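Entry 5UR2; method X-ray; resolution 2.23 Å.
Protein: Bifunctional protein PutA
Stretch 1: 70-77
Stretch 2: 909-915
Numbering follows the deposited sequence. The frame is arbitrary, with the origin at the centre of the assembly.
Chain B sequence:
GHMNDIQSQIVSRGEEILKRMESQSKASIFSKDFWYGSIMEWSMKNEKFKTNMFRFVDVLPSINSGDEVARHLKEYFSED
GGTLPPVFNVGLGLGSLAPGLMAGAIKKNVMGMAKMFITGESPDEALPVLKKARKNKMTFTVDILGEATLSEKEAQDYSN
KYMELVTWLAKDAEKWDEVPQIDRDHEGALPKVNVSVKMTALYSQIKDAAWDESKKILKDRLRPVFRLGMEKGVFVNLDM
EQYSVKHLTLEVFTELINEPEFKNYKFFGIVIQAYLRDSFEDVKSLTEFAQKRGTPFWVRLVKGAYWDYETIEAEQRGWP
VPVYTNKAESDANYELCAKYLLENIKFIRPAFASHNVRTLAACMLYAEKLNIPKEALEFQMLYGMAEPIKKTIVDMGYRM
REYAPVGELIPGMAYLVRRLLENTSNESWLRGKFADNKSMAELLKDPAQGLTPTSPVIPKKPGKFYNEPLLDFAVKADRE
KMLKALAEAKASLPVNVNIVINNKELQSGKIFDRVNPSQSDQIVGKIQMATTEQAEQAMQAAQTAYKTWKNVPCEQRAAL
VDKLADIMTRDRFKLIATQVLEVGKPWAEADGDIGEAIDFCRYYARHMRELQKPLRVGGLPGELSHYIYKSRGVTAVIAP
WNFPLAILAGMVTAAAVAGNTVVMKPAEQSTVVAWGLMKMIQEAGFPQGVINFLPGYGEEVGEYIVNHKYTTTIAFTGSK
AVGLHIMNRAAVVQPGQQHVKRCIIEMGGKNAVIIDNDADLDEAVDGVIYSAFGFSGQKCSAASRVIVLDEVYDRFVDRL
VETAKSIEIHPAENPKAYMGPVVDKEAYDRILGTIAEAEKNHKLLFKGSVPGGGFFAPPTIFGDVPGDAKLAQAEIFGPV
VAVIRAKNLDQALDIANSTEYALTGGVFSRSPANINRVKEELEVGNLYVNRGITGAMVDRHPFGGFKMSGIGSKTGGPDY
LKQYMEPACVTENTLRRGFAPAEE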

# COMPACT_ATOMS: atom_id res chain seq x y z
N ALA B 70 38.33 -20.82 -7.81
CA ALA B 70 37.48 -21.17 -8.94
C ALA B 70 36.01 -20.95 -8.62
O ALA B 70 35.25 -20.48 -9.48
CB ALA B 70 37.72 -22.63 -9.35
N ARG B 71 35.59 -21.29 -7.40
CA ARG B 71 34.21 -21.04 -7.01
C ARG B 71 33.88 -19.54 -7.05
O ARG B 71 32.85 -19.14 -7.60
CB ARG B 71 33.94 -21.61 -5.61
CG ARG B 71 32.49 -21.39 -5.16
CD ARG B 71 32.16 -22.04 -3.82
NE ARG B 71 32.85 -21.47 -2.66
CZ ARG B 71 32.43 -20.40 -1.98
NH1 ARG B 71 31.33 -19.75 -2.33
NH2 ARG B 71 33.13 -19.98 -0.93
N HIS B 72 34.75 -18.70 -6.48
CA HIS B 72 34.48 -17.27 -6.51
C HIS B 72 34.46 -16.75 -7.93
O HIS B 72 33.64 -15.89 -8.28
CB HIS B 72 35.52 -16.50 -5.68
CG HIS B 72 35.27 -16.56 -4.20
ND1 HIS B 72 35.61 -17.65 -3.44
CD2 HIS B 72 34.72 -15.66 -3.35
CE1 HIS B 72 35.29 -17.42 -2.18
NE2 HIS B 72 34.75 -16.22 -2.10
N LEU B 73 35.35 -17.27 -8.78
CA LEU B 73 35.40 -16.84 -10.17
C LEU B 73 34.07 -17.13 -10.87
O LEU B 73 33.48 -16.23 -11.49
CB LEU B 73 36.56 -17.53 -10.87
CG LEU B 73 37.14 -16.84 -12.11
CD1 LEU B 73 37.61 -15.46 -11.75
CD2 LEU B 73 38.28 -17.66 -12.68
N LYS B 74 33.57 -18.36 -10.74
CA LYS B 74 32.30 -18.72 -11.37
C LYS B 74 31.18 -17.83 -10.85
O LYS B 74 30.34 -17.36 -11.63
CB LYS B 74 31.99 -20.20 -11.11
N GLU B 75 31.15 -17.57 -9.54
CA GLU B 75 30.07 -16.78 -8.96
C GLU B 75 30.12 -15.33 -9.40
O GLU B 75 29.08 -14.70 -9.62
CB GLU B 75 30.10 -16.87 -7.44
CG GLU B 75 29.89 -18.27 -6.89
CD GLU B 75 29.95 -18.29 -5.39
OE1 GLU B 75 29.76 -17.22 -4.77
OE2 GLU B 75 30.21 -19.37 -4.82
N TYR B 76 31.33 -14.77 -9.52
CA TYR B 76 31.43 -13.36 -9.90
C TYR B 76 31.24 -13.17 -11.40
O TYR B 76 30.78 -12.10 -11.83
CB TYR B 76 32.77 -12.77 -9.46
CG TYR B 76 32.81 -12.25 -8.03
CD1 TYR B 76 32.17 -11.07 -7.68
CD2 TYR B 76 33.50 -12.93 -7.04
CE1 TYR B 76 32.20 -10.59 -6.37
CE2 TYR B 76 33.55 -12.45 -5.73
CZ TYR B 76 32.89 -11.28 -5.41
OH TYR B 76 32.92 -10.78 -4.12
N PHE B 77 31.59 -14.17 -12.21
CA PHE B 77 31.43 -14.10 -13.67
C PHE B 77 30.72 -15.34 -14.23
O PHE B 77 29.55 -15.29 -14.62
CB PHE B 77 32.79 -13.94 -14.33
CG PHE B 77 33.69 -12.95 -13.63
CD1 PHE B 77 33.55 -11.58 -13.84
CD2 PHE B 77 34.68 -13.39 -12.75
CE1 PHE B 77 34.38 -10.68 -13.19
CE2 PHE B 77 35.51 -12.50 -12.11
CZ PHE B 77 35.36 -11.13 -12.33
N SER B 909 30.36 -11.74 4.12
CA SER B 909 30.79 -12.68 3.10
C SER B 909 31.08 -11.91 1.83
O SER B 909 30.48 -10.86 1.57
CB SER B 909 29.74 -13.76 2.83
OG SER B 909 30.16 -14.61 1.78
N ARG B 910 32.01 -12.43 1.05
CA ARG B 910 32.28 -11.86 -0.26
C ARG B 910 32.09 -12.91 -1.35
O ARG B 910 32.73 -12.86 -2.40
CB ARG B 910 33.67 -11.22 -0.28
CG ARG B 910 33.66 -9.96 0.58
CD ARG B 910 34.98 -9.26 0.64
NE ARG B 910 35.96 -10.01 1.40
CZ ARG B 910 37.23 -9.64 1.55
NH1 ARG B 910 37.65 -8.52 0.97
NH2 ARG B 910 38.07 -10.39 2.25
N SER B 911 31.19 -13.85 -1.09
CA SER B 911 30.72 -14.83 -2.05
C SER B 911 29.30 -14.48 -2.46
O SER B 911 28.39 -14.54 -1.62
CB SER B 911 30.77 -16.23 -1.45
OG SER B 911 29.92 -17.10 -2.18
N PRO B 912 29.07 -14.14 -3.72
CA PRO B 912 27.69 -13.89 -4.17
C PRO B 912 26.73 -15.04 -3.91
O PRO B 912 25.59 -14.81 -3.50
CB PRO B 912 27.86 -13.61 -5.67
CG PRO B 912 29.27 -13.03 -5.77
CD PRO B 912 30.07 -13.81 -4.75
N ALA B 913 27.16 -16.29 -4.11
CA ALA B 913 26.24 -17.42 -3.93
C ALA B 913 25.95 -17.67 -2.45
O ALA B 913 24.83 -18.04 -2.09
CB ALA B 913 26.81 -18.69 -4.58
N ASN B 914 26.96 -17.51 -1.60
CA ASN B 914 26.73 -17.62 -0.16
C ASN B 914 25.82 -16.50 0.33
O ASN B 914 24.94 -16.73 1.17
CB ASN B 914 28.07 -17.61 0.58
CG ASN B 914 28.84 -18.91 0.43
OD1 ASN B 914 28.39 -19.84 -0.25
ND2 ASN B 914 30.02 -19.00 1.05
N ILE B 915 26.01 -15.29 -0.18
CA ILE B 915 25.14 -14.18 0.19
C ILE B 915 23.70 -14.47 -0.22
O ILE B 915 22.76 -14.21 0.55
CB ILE B 915 25.66 -12.86 -0.43
CG1 ILE B 915 26.94 -12.40 0.29
CG2 ILE B 915 24.59 -11.74 -0.34
CD1 ILE B 915 27.67 -11.23 -0.39

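The contact centres on the carboxylate of Glu-75, whose CA-to-CB bond points toward the start of the helix beginning at Pro-912. Glu-75 OE1 accepts two hydrogen bonds there: one from Ser-911 OG at 2.6 Å, and one from the backbone, Ala-913 N to Glu-75 OE1, at 2.8 Å with an N-H...O angle of 165°, close to linear. Pro-912 N also lies 3.3 Å from Glu-75 OE1, but a proline nitrogen has no hydrogen to share, so this approach is proximity alone.

Ser-911 is the N-cap. Ser-911 OG accepts from Asn-914 N at 3.0 Å and 165°, and donates to Glu-75, so the hydroxyl links the capping bond to the carboxylate. A third partner is Arg-71: its NH1 donates to Ser-911 OG at 3.0 Å, at the edge of the guanidinium, near its plane, though the angle of 137° is well short of linear. Arg-71 NH1 also forms a salt bridge with Glu-75 OE2 at 2.8 Å, one helical turn along, linking two residues that each also bond to Ser-911 OG.

Farther out, Tyr-76 OH makes a weak hydrogen bond to Arg-910 O at 2.7 Å. Packing completes the contact: Pro-912 CG sits 3.9 Å from the centroid of the Tyr-76 ring, 12° off its normal, a CH-pi arrangement over the face. His-72 instead presents its ring edge, with CD2 3.6 Å from Arg-910 O.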